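Local atomic coordinates of uncharacterized conserved protein (Methanococcus maripaludis S2, PDB entry 3C2Q), a protein that catalyses the conversion of L-ornithine to L-proline with release of ammonia, using NAD(+) as cofactor. Residues S104-E109 / K311-G316; K117-E122 / K298-D303; V159-I164 / L333-L338; M279-L284 / T325-F330. All coordinates share one frame; numbering follows the deposited sequence.

How the interactions relate
Interactions 2, 3 and 4 lie in the Rossmann-fold part of the chain, and interaction 1 fastens a loop to its helix 306-314. Interactions 2 and 4 use neighbouring sheet strands, 298-303 and 276-280, their centres about 12 Å apart; M279 N donates to V300 O at 2.7 Å. Interaction 3 adjoins interaction 4 along helix 327-342 and is centred about 12 Å from interaction 2, A120 meeting L334 and E337. L312 in interaction 1 touches both C301 and M279. D303 in interaction 2 and T282, L284, D326 and V327 in interaction 4 probably bind NAD(+). V106 of interaction 1 lies about 8 Å from D303 between side chains; interaction 3 is centred about 25 Å from interaction 1.

Interaction 1: residues S104-E109 / K311-G316; sequences SEVSSE and KLMDRG
The selenomethionine side chain of M313 reaches from the last turn of helix 306-314 to the loop residues E105 and V106, and these three residues make the whole contact. Its methyl CE meets the carboxylate of E105 broadside: it lies 3.7 Å from E105 CD, and 3.8 Å separates M313 CE from each of E105 OE1 and OE2. The selenium, one bond back, rests 3.9 Å from V106 CG2 and 4.1 Å from E105 CB, in the angle between the two loop side chains. M313 is extended from CA to SE and then bends at its last torsion (81°), which turns the methyl aside to the glutamate. E105 in turn is bent at chi2 (-94°) and crosses the selenomethionine at about a right angle, while V106 and M313 run past each other in opposite directions. The contact is made by van der Waals touches; its E105 end is exposed, whereas V106 is buried. Farther along the loop, S107 OG accepts from E109 N at 3.0 Å, forming an ST turn. Both segments also border the second subunit, where E109 pairs with R315 of that subunit and R315 with its E109. Within its own chain, V106 packs on P306, V309 and T310 of helix 306-314 and on V324 of strand 321-324, which seats the loop against the helix and the sheet strand that follows it.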
loop_
_atom_site.group_PDB
_atom_site.type_symbol
_atom_site.label_atom_id
_atom_site.label_comp_id
_atom_site.label_asym_id
_atom_site.label_seq_id
_atom_site.Cartn_x
_atom_site.Cartn_y
_atom_site.Cartn_z
ATOM N N SER B 104 9.030 -10.834 -8.493
ATOM C CA SER B 104 7.625 -10.424 -8.452
ATOM C C SER B 104 7.293 -9.690 -9.724
ATOM O O SER B 104 8.150 -9.023 -10.303
ATOM C CB SER B 104 7.343 -9.507 -7.248
ATOM O OG SER B 104 8.238 -8.410 -7.273
ATOM N N GLU B 105 6.058 -9.826 -10.180
ATOM C CA GLU B 105 5.553 -9.017 -11.282
ATOM C C GLU B 105 5.399 -7.555 -10.882
ATOM O O GLU B 105 5.526 -6.648 -11.691
ATOM C CB GLU B 105 4.173 -9.555 -11.702
ATOM C CG GLU B 105 4.208 -10.969 -12.188
ATOM C CD GLU B 105 4.347 -11.066 -13.682
ATOM O OE1 GLU B 105 5.097 -10.248 -14.296
ATOM O OE2 GLU B 105 3.688 -11.984 -14.251
ATOM N N VAL B 106 5.111 -7.309 -9.610
ATOM C CA VAL B 106 4.759 -5.949 -9.224
ATOM C C VAL B 106 5.481 -5.665 -7.913
ATOM O O VAL B 106 5.152 -6.265 -6.889
ATOM C CB VAL B 106 3.196 -5.793 -8.960
ATOM C CG1 VAL B 106 2.868 -4.411 -8.281
ATOM C CG2 VAL B 106 2.376 -6.002 -10.223
ATOM N N SER B 107 6.464 -4.773 -7.945
ATOM C CA SER B 107 7.094 -4.319 -6.709
ATOM C C SER B 107 7.862 -3.043 -7.001
ATOM O O SER B 107 8.463 -2.879 -8.084
ATOM C CB SER B 107 8.123 -5.351 -6.183
ATOM O OG SER B 107 8.867 -4.807 -5.097
ATOM N N SER B 108 7.887 -2.161 -6.018
ATOM C CA SER B 108 8.675 -0.944 -6.139
ATOM C C SER B 108 10.203 -1.240 -6.035
ATOM O O SER B 108 11.009 -0.400 -6.432
ATOM C CB SER B 108 8.230 0.057 -5.079
ATOM O OG SER B 108 8.479 -0.469 -3.776
ATOM N N GLU B 109 10.589 -2.419 -5.537
ATOM C CA GLU B 109 12.001 -2.741 -5.308
ATOM C C GLU B 109 12.646 -3.287 -6.589
ATOM O O GLU B 109 13.031 -4.477 -6.631
ATOM C CB GLU B 109 12.161 -3.785 -4.204
ATOM C CG GLU B 109 11.649 -3.351 -2.831
ATOM C CD GLU B 109 12.001 -4.367 -1.761
ATOM O OE1 GLU B 109 11.638 -5.563 -1.900
ATOM O OE2 GLU B 109 12.655 -3.939 -0.792
ATOM N N LYS B 311 -4.179 -5.124 -9.497
ATOM C CA LYS B 311 -5.612 -5.146 -9.883
ATOM C C LYS B 311 -5.749 -5.236 -11.398
ATOM O O LYS B 311 -6.617 -5.990 -11.937
ATOM C CB LYS B 311 -6.312 -3.896 -9.381
ATOM C CG LYS B 311 -6.693 -4.015 -7.900
ATOM C CD LYS B 311 -7.147 -2.670 -7.347
ATOM C CE LYS B 311 -7.556 -2.815 -5.884
ATOM N NZ LYS B 311 -7.442 -1.480 -5.243
ATOM N N LEU B 312 -4.917 -4.469 -12.081
ATOM C CA LEU B 312 -4.925 -4.480 -13.532
ATOM C C LEU B 312 -4.610 -5.858 -14.092
ATOM O O LEU B 312 -5.321 -6.360 -14.968
ATOM C CB LEU B 312 -3.956 -3.436 -14.099
ATOM C CG LEU B 312 -3.644 -3.492 -15.600
ATOM C CD1 LEU B 312 -4.856 -2.898 -16.330
ATOM C CD2 LEU B 312 -2.414 -2.635 -15.864
HETATM N N MSE B 313 -3.532 -6.457 -13.613
HETATM C CA MSE B 313 -3.123 -7.778 -14.091
HETATM C C MSE B 313 -4.098 -8.877 -13.677
HETATM O O MSE B 313 -4.373 -9.784 -14.476
HETATM C CB MSE B 313 -1.708 -8.103 -13.645
HETATM C CG MSE B 313 -0.711 -7.061 -14.170
HETATM SE SE MSE B 313 1.066 -7.520 -13.534
HETATM C CE MSE B 313 1.526 -8.930 -14.866
ATOM N N ASP B 314 -4.661 -8.758 -12.472
ATOM C CA ASP B 314 -5.717 -9.670 -12.014
ATOM C C ASP B 314 -6.999 -9.651 -12.878
ATOM O O ASP B 314 -7.763 -10.628 -12.878
ATOM C CB ASP B 314 -6.075 -9.423 -10.544
ATOM C CG ASP B 314 -5.227 -10.250 -9.597
ATOM O OD1 ASP B 314 -4.557 -11.215 -10.043
ATOM O OD2 ASP B 314 -5.258 -9.968 -8.388
ATOM N N ARG B 315 -7.247 -8.548 -13.573
ATOM C CA ARG B 315 -8.429 -8.421 -14.424
ATOM C C ARG B 315 -8.114 -8.683 -15.923
ATOM O O ARG B 315 -8.886 -8.283 -16.829
ATOM C CB ARG B 315 -9.087 -7.078 -14.187
ATOM C CG ARG B 315 -9.801 -7.046 -12.840
ATOM C CD ARG B 315 -9.978 -5.660 -12.348
ATOM N NE ARG B 315 -10.772 -5.646 -11.106
ATOM C CZ ARG B 315 -10.283 -5.872 -9.887
ATOM N NH1 ARG B 315 -8.991 -6.136 -9.747
ATOM N NH2 ARG B 315 -11.088 -5.799 -8.813
ATOM N N GLY B 316 -6.992 -9.336 -16.196
ATOM C CA GLY B 316 -6.753 -9.857 -17.547
ATOM C C GLY B 316 -5.608 -9.260 -18.327
ATOM O O GLY B 316 -5.120 -9.883 -19.262
#

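Interaction 2: residues K117-E122 / K298-D303; sequences KRIAKE and KTVCVD
K298 NZ donates to E122 OE1 at 2.9 Å, a salt bridge that uses the syn lone pair of the oxygen, on the side of OE2. The lysine does more than extend its ammonium group: K298 CD lies 3.2 Å from E122 OE2 and 3.4 Å from E122 OE1, so the aliphatic chain passes along the carboxylate before NZ turns back to it. K298 leaves the backbone with CG anti to N (chi1 175°), then bends at each of its remaining torsions, and this folding brings NZ round to the glutamate. R118 NH1, a like charge not in contact, lies 5.9 Å from K298 NZ. A methionine in place of K298 would probably leave E122 without its cationic mate, keeping some of the aliphatic contact alone. One turn earlier on the helix, I119 and V300 meet tip to tip, with I119 CD1 4.0 Å from V300 CG1; V323 of the neighbouring strand touches both. R118 NE also bonds to T193 O of the third subunit. Helix 112-133 thus lies on a face of the parallel sheet, the helix-on-sheet layering of a Rossmann fold, whose strand 298-303 ends at D303, a probable NAD(+) ligand.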
loop_
_atom_site.group_PDB
_atom_site.type_symbol
_atom_site.label_atom_id
_atom_site.label_comp_id
_atom_site.label_asym_id
_atom_site.label_seq_id
_atom_site.Cartn_x
_atom_site.Cartn_y
_atom_site.Cartn_z
ATOM N N LYS B 117 15.212 4.309 -18.670
ATOM C CA LYS B 117 16.048 4.287 -19.892
ATOM C C LYS B 117 15.424 3.416 -20.985
ATOM O O LYS B 117 15.269 3.858 -22.141
ATOM C CB LYS B 117 17.460 3.805 -19.520
ATOM C CG LYS B 117 18.425 3.668 -20.700
ATOM C CD LYS B 117 19.853 3.436 -20.235
ATOM C CE LYS B 117 20.707 3.044 -21.475
ATOM N NZ LYS B 117 22.095 3.548 -21.353
ATOM N N ARG B 118 15.037 2.195 -20.609
ATOM C CA ARG B 118 14.378 1.250 -21.520
ATOM C C ARG B 118 13.065 1.753 -22.118
ATOM O O ARG B 118 12.816 1.569 -23.329
ATOM C CB ARG B 118 14.103 -0.061 -20.818
ATOM C CG ARG B 118 15.058 -1.160 -21.170
ATOM C CD ARG B 118 16.009 -1.540 -20.062
ATOM N NE ARG B 118 15.552 -2.613 -19.170
ATOM C CZ ARG B 118 14.567 -3.493 -19.393
ATOM N NH1 ARG B 118 13.874 -3.474 -20.512
ATOM N NH2 ARG B 118 14.275 -4.408 -18.462
ATOM N N ILE B 119 12.199 2.329 -21.277
ATOM C CA ILE B 119 10.930 2.933 -21.752
ATOM C C ILE B 119 11.194 4.086 -22.711
ATOM O O ILE B 119 10.514 4.205 -23.752
ATOM C CB ILE B 119 10.011 3.417 -20.567
ATOM C CG1 ILE B 119 9.474 2.209 -19.774
ATOM C CG2 ILE B 119 8.889 4.327 -21.060
ATOM C CD1 ILE B 119 9.039 2.585 -18.349
ATOM N N ALA B 120 12.164 4.930 -22.371
ATOM C CA ALA B 120 12.481 6.080 -23.233
ATOM C C ALA B 120 13.018 5.620 -24.623
ATOM O O ALA B 120 12.638 6.179 -25.648
ATOM C CB ALA B 120 13.490 6.993 -22.551
ATOM N N LYS B 121 13.861 4.591 -24.637
ATOM C CA LYS B 121 14.374 4.046 -25.906
ATOM C C LYS B 121 13.218 3.520 -26.774
ATOM O O LYS B 121 13.156 3.793 -27.992
ATOM C CB LYS B 121 15.372 2.924 -25.673
ATOM C CG LYS B 121 15.952 2.344 -26.999
ATOM C CD LYS B 121 17.059 3.261 -27.546
ATOM C CE LYS B 121 17.020 3.403 -29.085
ATOM N NZ LYS B 121 17.674 4.699 -29.513
ATOM N N GLU B 122 12.314 2.753 -26.158
ATOM C CA GLU B 122 11.157 2.269 -26.882
ATOM C C GLU B 122 10.235 3.385 -27.394
ATOM O O GLU B 122 9.775 3.326 -28.546
ATOM C CB GLU B 122 10.391 1.229 -26.067
ATOM C CG GLU B 122 9.718 0.214 -26.964
ATOM C CD GLU B 122 9.072 -0.938 -26.210
ATOM O OE1 GLU B 122 9.391 -1.136 -24.996
ATOM O OE2 GLU B 122 8.245 -1.649 -26.850
ATOM N N LYS B 298 2.282 -3.010 -26.420
ATOM C CA LYS B 298 3.154 -2.817 -25.259
ATOM C C LYS B 298 2.400 -1.958 -24.193
ATOM O O LYS B 298 1.888 -0.879 -24.467
ATOM C CB LYS B 298 4.478 -2.185 -25.731
ATOM C CG LYS B 298 5.460 -1.798 -24.637
ATOM C CD LYS B 298 6.528 -2.908 -24.407
ATOM C CE LYS B 298 6.985 -2.928 -22.965
ATOM N NZ LYS B 298 8.486 -2.875 -22.889
ATOM N N THR B 299 2.316 -2.470 -22.977
ATOM C CA THR B 299 1.476 -1.866 -21.951
ATOM C C THR B 299 2.363 -1.599 -20.739
ATOM O O THR B 299 3.008 -2.516 -20.241
ATOM C CB THR B 299 0.390 -2.862 -21.559
ATOM O OG1 THR B 299 -0.318 -3.233 -22.747
ATOM C CG2 THR B 299 -0.594 -2.256 -20.572
ATOM N N VAL B 300 2.403 -0.350 -20.294
ATOM C CA VAL B 300 3.222 0.045 -19.125
ATOM C C VAL B 300 2.295 0.722 -18.118
ATOM O O VAL B 300 1.565 1.659 -18.461
ATOM C CB VAL B 300 4.370 1.022 -19.515
ATOM C CG1 VAL B 300 5.208 1.429 -18.252
ATOM C CG2 VAL B 300 5.286 0.383 -20.540
ATOM N N CYS B 301 2.278 0.210 -16.896
ATOM C CA CYS B 301 1.392 0.770 -15.882
ATOM C C CYS B 301 2.235 1.310 -14.727
ATOM O O CYS B 301 2.947 0.560 -14.036
ATOM C CB CYS B 301 0.412 -0.293 -15.370
ATOM S SG CYS B 301 -0.749 0.358 -14.107
ATOM N N VAL B 302 2.179 2.616 -14.579
ATOM C CA VAL B 302 2.969 3.373 -13.601
ATOM C C VAL B 302 2.052 3.854 -12.484
ATOM O O VAL B 302 1.077 4.595 -12.740
ATOM C CB VAL B 302 3.611 4.622 -14.239
ATOM C CG1 VAL B 302 4.615 5.236 -13.230
ATOM C CG2 VAL B 302 4.401 4.254 -15.544
ATOM N N ASP B 303 2.327 3.437 -11.244
ATOM C CA ASP B 303 1.556 3.994 -10.138
ATOM C C ASP B 303 2.380 3.892 -8.877
ATOM O O ASP B 303 3.262 3.036 -8.794
ATOM C CB ASP B 303 0.186 3.304 -9.914
ATOM C CG ASP B 303 -0.730 4.159 -8.938
ATOM O OD1 ASP B 303 -0.692 5.421 -8.950
ATOM O OD2 ASP B 303 -1.324 3.625 -8.030
#

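Interaction 3: residues V159-I164 / L333-L338; sequences VELGYI and LLLKEL
L161 and Y163, on either side of G162 in the Schellman motif that ends helix 152-160, face L335 and L338 of helix 327-342. G162 provides the turn: at a phi of 87° it leaves the helical path, and its N bonds back to V159 O at 3.0 Å. Both neighbours of the glycine point their side chains toward the second helix. L161 CD1 meets L335 CD1 at 4.2 Å; L335 manages this by swinging CG anti to its N (chi1 179°), so that its end comes closer than its CB. Y163 and L338 both carry CG anti to the carbonyl carbon and slide past each other in opposite directions, which lays the leucine over the tyrosine ring. L338 CD1 stands 4.2 Å from the ring centroid and only 9° off the ring normal, a CH-pi contact squarely over the face. The ring also makes a cation-pi contact with R127, and its OH is bonded to OE2 of E342 farther along helix 327-342. An alanine here is likely to leave L338 without its aromatic platform and R127 and E342 without their tyrosine partner. The second leucine methyl lies towards the outer part of the ring, with L338 CD2 3.8 Å from Y163 CE1.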
loop_
_atom_site.group_PDB
_atom_site.type_symbol
_atom_site.label_atom_id
_atom_site.label_comp_id
_atom_site.label_asym_id
_atom_site.label_seq_id
_atom_site.Cartn_x
_atom_site.Cartn_y
_atom_site.Cartn_z
ATOM N N VAL B 159 3.915 15.634 -25.393
ATOM C CA VAL B 159 2.894 15.934 -26.413
ATOM C C VAL B 159 3.461 16.923 -27.457
ATOM O O VAL B 159 3.416 16.651 -28.663
ATOM C CB VAL B 159 1.610 16.518 -25.789
ATOM C CG1 VAL B 159 0.571 16.801 -26.860
ATOM C CG2 VAL B 159 0.984 15.517 -24.743
ATOM N N GLU B 160 4.039 18.022 -26.965
ATOM C CA GLU B 160 4.670 19.041 -27.804
ATOM C C GLU B 160 5.714 18.426 -28.741
ATOM O O GLU B 160 5.747 18.744 -29.943
ATOM C CB GLU B 160 5.261 20.147 -26.906
ATOM C CG GLU B 160 5.921 21.292 -27.665
ATOM C CD GLU B 160 6.476 22.385 -26.764
ATOM O OE1 GLU B 160 6.431 22.276 -25.492
ATOM O OE2 GLU B 160 6.936 23.398 -27.350
ATOM N N LEU B 161 6.521 17.499 -28.222
ATOM C CA LEU B 161 7.606 16.884 -28.987
ATOM C C LEU B 161 7.182 15.740 -29.926
ATOM O O LEU B 161 8.032 15.133 -30.582
ATOM C CB LEU B 161 8.738 16.396 -28.065
ATOM C CG LEU B 161 9.599 17.421 -27.294
ATOM C CD1 LEU B 161 10.445 16.722 -26.245
ATOM C CD2 LEU B 161 10.494 18.234 -28.240
ATOM N N GLY B 162 5.885 15.443 -29.966
ATOM C CA GLY B 162 5.343 14.475 -30.898
ATOM C C GLY B 162 5.358 13.028 -30.456
ATOM O O GLY B 162 5.080 12.143 -31.278
ATOM N N TYR B 163 5.651 12.764 -29.170
ATOM C CA TYR B 163 5.644 11.377 -28.661
ATOM C C TYR B 163 4.249 10.767 -28.455
ATOM O O TYR B 163 4.107 9.548 -28.410
ATOM C CB TYR B 163 6.429 11.251 -27.344
ATOM C CG TYR B 163 7.906 11.423 -27.500
ATOM C CD1 TYR B 163 8.723 10.363 -27.879
ATOM C CD2 TYR B 163 8.487 12.655 -27.285
ATOM C CE1 TYR B 163 10.100 10.547 -28.047
ATOM C CE2 TYR B 163 9.857 12.843 -27.430
ATOM C CZ TYR B 163 10.646 11.794 -27.810
ATOM O OH TYR B 163 12.013 12.027 -27.938
ATOM N N ILE B 164 3.233 11.608 -28.334
ATOM C CA ILE B 164 1.927 11.181 -27.860
ATOM C C ILE B 164 0.869 11.315 -28.951
ATOM O O ILE B 164 0.613 12.419 -29.380
ATOM C CB ILE B 164 1.478 12.042 -26.618
ATOM C CG1 ILE B 164 2.572 12.091 -25.519
ATOM C CG2 ILE B 164 0.142 11.567 -26.085
ATOM C CD1 ILE B 164 3.150 10.754 -25.170
ATOM N N LEU B 333 12.041 12.646 -14.910
ATOM C CA LEU B 333 13.197 11.862 -15.346
ATOM C C LEU B 333 13.051 11.274 -16.753
ATOM O O LEU B 333 14.029 11.259 -17.535
ATOM C CB LEU B 333 13.486 10.742 -14.330
ATOM C CG LEU B 333 13.974 11.200 -12.957
ATOM C CD1 LEU B 333 14.113 9.992 -11.993
ATOM C CD2 LEU B 333 15.314 12.002 -13.084
ATOM N N LEU B 334 11.858 10.760 -17.069
ATOM C CA LEU B 334 11.590 10.234 -18.400
ATOM C C LEU B 334 11.830 11.304 -19.487
ATOM O O LEU B 334 12.498 11.036 -20.479
ATOM C CB LEU B 334 10.164 9.702 -18.500
ATOM C CG LEU B 334 9.737 8.985 -19.790
ATOM C CD1 LEU B 334 10.742 7.905 -20.204
ATOM C CD2 LEU B 334 8.280 8.448 -19.608
ATOM N N LEU B 335 11.266 12.489 -19.294
ATOM C CA LEU B 335 11.484 13.588 -20.235
ATOM C C LEU B 335 12.999 13.877 -20.440
ATOM O O LEU B 335 13.465 14.026 -21.584
ATOM C CB LEU B 335 10.749 14.842 -19.771
ATOM C CG LEU B 335 10.942 16.075 -20.691
ATOM C CD1 LEU B 335 10.412 15.796 -22.099
ATOM C CD2 LEU B 335 10.321 17.318 -20.084
ATOM N N LYS B 336 13.756 13.960 -19.347
ATOM C CA LYS B 336 15.202 14.205 -19.477
ATOM C C LYS B 336 15.860 13.138 -20.347
ATOM O O LYS B 336 16.724 13.451 -21.160
ATOM C CB LYS B 336 15.880 14.280 -18.116
ATOM C CG LYS B 336 15.474 15.465 -17.290
ATOM C CD LYS B 336 16.275 15.492 -15.975
ATOM C CE LYS B 336 15.553 16.243 -14.866
ATOM N NZ LYS B 336 15.398 17.695 -15.168
ATOM N N GLU B 337 15.439 11.877 -20.197
ATOM C CA GLU B 337 16.026 10.786 -20.957
ATOM C C GLU B 337 15.645 10.874 -22.456
ATOM O O GLU B 337 16.493 10.629 -23.334
ATOM C CB GLU B 337 15.649 9.437 -20.335
ATOM C CG GLU B 337 16.278 8.202 -20.995
ATOM C CD GLU B 337 17.821 8.169 -20.991
ATOM O OE1 GLU B 337 18.468 8.979 -20.297
ATOM O OE2 GLU B 337 18.372 7.321 -21.727
ATOM N N LEU B 338 14.386 11.225 -22.740
ATOM C CA LEU B 338 13.916 11.477 -24.110
ATOM C C LEU B 338 14.719 12.643 -24.750
ATOM O O LEU B 338 15.160 12.537 -25.891
ATOM C CB LEU B 338 12.408 11.784 -24.120
ATOM C CG LEU B 338 11.427 10.672 -23.697
ATOM C CD1 LEU B 338 9.990 11.221 -23.508
ATOM C CD2 LEU B 338 11.472 9.536 -24.696
#

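Interaction 4: residues M279-L284 / T325-F330; sequences MLSTLL and TDVGVF
L280, the last residue of strand 276-280, crosses V327 at about a right angle. V327 CG2 lies 3.9 Å from both L280 CB and L280 CD2, so one valine methyl nestles against the base and the end of the leucine. L280 CD2 also comes within 4.3 Å of F330 CE2, oblique to the ring. At S281 the backbone turns into left-handed torsions (phi 53°, psi 56°), and S281 CB meets the other valine methyl, V327 CG1, at 3.9 Å. V327 thereby spans two successive residues, with CG1 between its own N and carbonyl carbon (chi1 72°) and CG2 anti to N. S281 OG bonds to D303 OD1, and a bound imidazole, probably from the crystallisation liquor, lies about 3 Å from the serine side chain at its nearest. T282 OG1 caps helix 283-292 at H285 N. D326 OD1 weakly accepts from G328 N and V329 N, capping helix 327-342, while OD2 forms a salt bridge with K112 of the third subunit. Strand end, the left-handed residue S281 and two helix N-termini come together at the carboxyl edge of the parallel sheet, the usual Rossmann dinucleotide site, consistent with NAD(+) binding by T282, L284, D326 and V327.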
loop_
_atom_site.group_PDB
_atom_site.type_symbol
_atom_site.label_atom_id
_atom_site.label_comp_id
_atom_site.label_asym_id
_atom_site.label_seq_id
_atom_site.Cartn_x
_atom_site.Cartn_y
_atom_site.Cartn_z
HETATM N N MSE B 279 0.116 3.940 -18.911
HETATM C CA MSE B 279 -0.956 4.283 -17.980
HETATM C C MSE B 279 -0.305 4.941 -16.783
HETATM O O MSE B 279 0.628 4.357 -16.220
HETATM C CB MSE B 279 -1.674 3.017 -17.513
HETATM C CG MSE B 279 -2.348 2.272 -18.655
HETATM SE SE MSE B 279 -2.503 0.375 -18.146
HETATM C CE MSE B 279 -3.575 -0.109 -19.754
ATOM N N LEU B 280 -0.768 6.148 -16.412
ATOM C CA LEU B 280 -0.080 6.961 -15.392
ATOM C C LEU B 280 -1.024 7.308 -14.236
ATOM O O LEU B 280 -1.909 8.154 -14.384
ATOM C CB LEU B 280 0.455 8.270 -16.002
ATOM C CG LEU B 280 1.420 8.181 -17.199
ATOM C CD1 LEU B 280 1.628 9.524 -17.921
ATOM C CD2 LEU B 280 2.739 7.643 -16.645
ATOM N N SER B 281 -0.845 6.633 -13.097
ATOM C CA SER B 281 -1.572 6.989 -11.872
ATOM C C SER B 281 -3.104 7.069 -12.012
ATOM O O SER B 281 -3.729 8.098 -11.681
ATOM C CB SER B 281 -1.035 8.335 -11.342
ATOM O OG SER B 281 -1.348 8.431 -9.976
ATOM N N THR B 282 -3.722 5.982 -12.472
ATOM C CA THR B 282 -5.160 5.948 -12.556
ATOM C C THR B 282 -5.615 4.502 -12.564
ATOM O O THR B 282 -5.359 3.778 -13.504
ATOM C CB THR B 282 -5.752 6.722 -13.785
ATOM O OG1 THR B 282 -7.153 6.430 -13.866
ATOM C CG2 THR B 282 -5.049 6.379 -15.108
ATOM N N LEU B 283 -6.231 4.082 -11.481
ATOM C CA LEU B 283 -6.790 2.740 -11.392
ATOM C C LEU B 283 -7.929 2.575 -12.388
ATOM O O LEU B 283 -7.936 1.628 -13.158
ATOM C CB LEU B 283 -7.304 2.489 -9.978
ATOM C CG LEU B 283 -7.969 1.112 -9.762
ATOM C CD1 LEU B 283 -7.083 0.003 -10.233
ATOM C CD2 LEU B 283 -8.231 0.996 -8.244
ATOM N N LEU B 284 -8.885 3.511 -12.353
ATOM C CA LEU B 284 -10.078 3.448 -13.178
ATOM C C LEU B 284 -9.749 3.312 -14.661
ATOM O O LEU B 284 -10.230 2.381 -15.349
ATOM C CB LEU B 284 -10.951 4.714 -12.967
ATOM C CG LEU B 284 -12.173 4.859 -13.933
ATOM C CD1 LEU B 284 -13.123 3.726 -13.742
ATOM C CD2 LEU B 284 -12.890 6.243 -13.794
ATOM N N THR B 325 6.172 3.431 -8.734
ATOM C CA THR B 325 7.053 4.573 -8.513
ATOM C C THR B 325 6.220 5.837 -8.393
ATOM O O THR B 325 5.000 5.807 -8.555
ATOM C CB THR B 325 8.097 4.717 -9.664
ATOM O OG1 THR B 325 9.075 5.711 -9.322
ATOM C CG2 THR B 325 7.423 5.143 -10.951
ATOM N N ASP B 326 6.884 6.959 -8.127
ATOM C CA ASP B 326 6.222 8.254 -8.015
ATOM C C ASP B 326 6.060 8.774 -9.443
ATOM O O ASP B 326 7.045 8.998 -10.137
ATOM C CB ASP B 326 7.111 9.159 -7.168
ATOM C CG ASP B 326 6.512 10.533 -6.928
ATOM O OD1 ASP B 326 5.927 11.135 -7.848
ATOM O OD2 ASP B 326 6.683 11.046 -5.820
ATOM N N VAL B 327 4.814 8.983 -9.885
ATOM C CA VAL B 327 4.574 9.354 -11.264
ATOM C C VAL B 327 5.176 10.727 -11.621
ATOM O O VAL B 327 5.661 10.905 -12.741
ATOM C CB VAL B 327 3.042 9.301 -11.641
ATOM C CG1 VAL B 327 2.251 10.455 -11.001
ATOM C CG2 VAL B 327 2.857 9.337 -13.159
ATOM N N GLY B 328 5.128 11.674 -10.681
ATOM C CA GLY B 328 5.615 13.023 -10.934
ATOM C C GLY B 328 7.130 13.056 -11.142
ATOM O O GLY B 328 7.601 13.697 -12.063
ATOM N N VAL B 329 7.880 12.325 -10.320
ATOM C CA VAL B 329 9.328 12.212 -10.501
ATOM C C VAL B 329 9.660 11.384 -11.740
ATOM O O VAL B 329 10.519 11.757 -12.535
ATOM C CB VAL B 329 10.020 11.643 -9.245
ATOM C CG1 VAL B 329 11.565 11.749 -9.395
ATOM C CG2 VAL B 329 9.547 12.424 -7.987
ATOM N N PHE B 330 8.989 10.244 -11.890
ATOM C CA PHE B 330 9.112 9.435 -13.079
ATOM C C PHE B 330 8.979 10.244 -14.382
ATOM O O PHE B 330 9.830 10.115 -15.268
ATOM C CB PHE B 330 8.062 8.293 -13.029
ATOM C CG PHE B 330 7.977 7.490 -14.308
ATOM C CD1 PHE B 330 8.824 6.400 -14.529
ATOM C CD2 PHE B 330 7.054 7.817 -15.283
ATOM C CE1 PHE B 330 8.739 5.651 -15.728
ATOM C CE2 PHE B 330 6.975 7.079 -16.496
ATOM C CZ PHE B 330 7.815 6.009 -16.703
#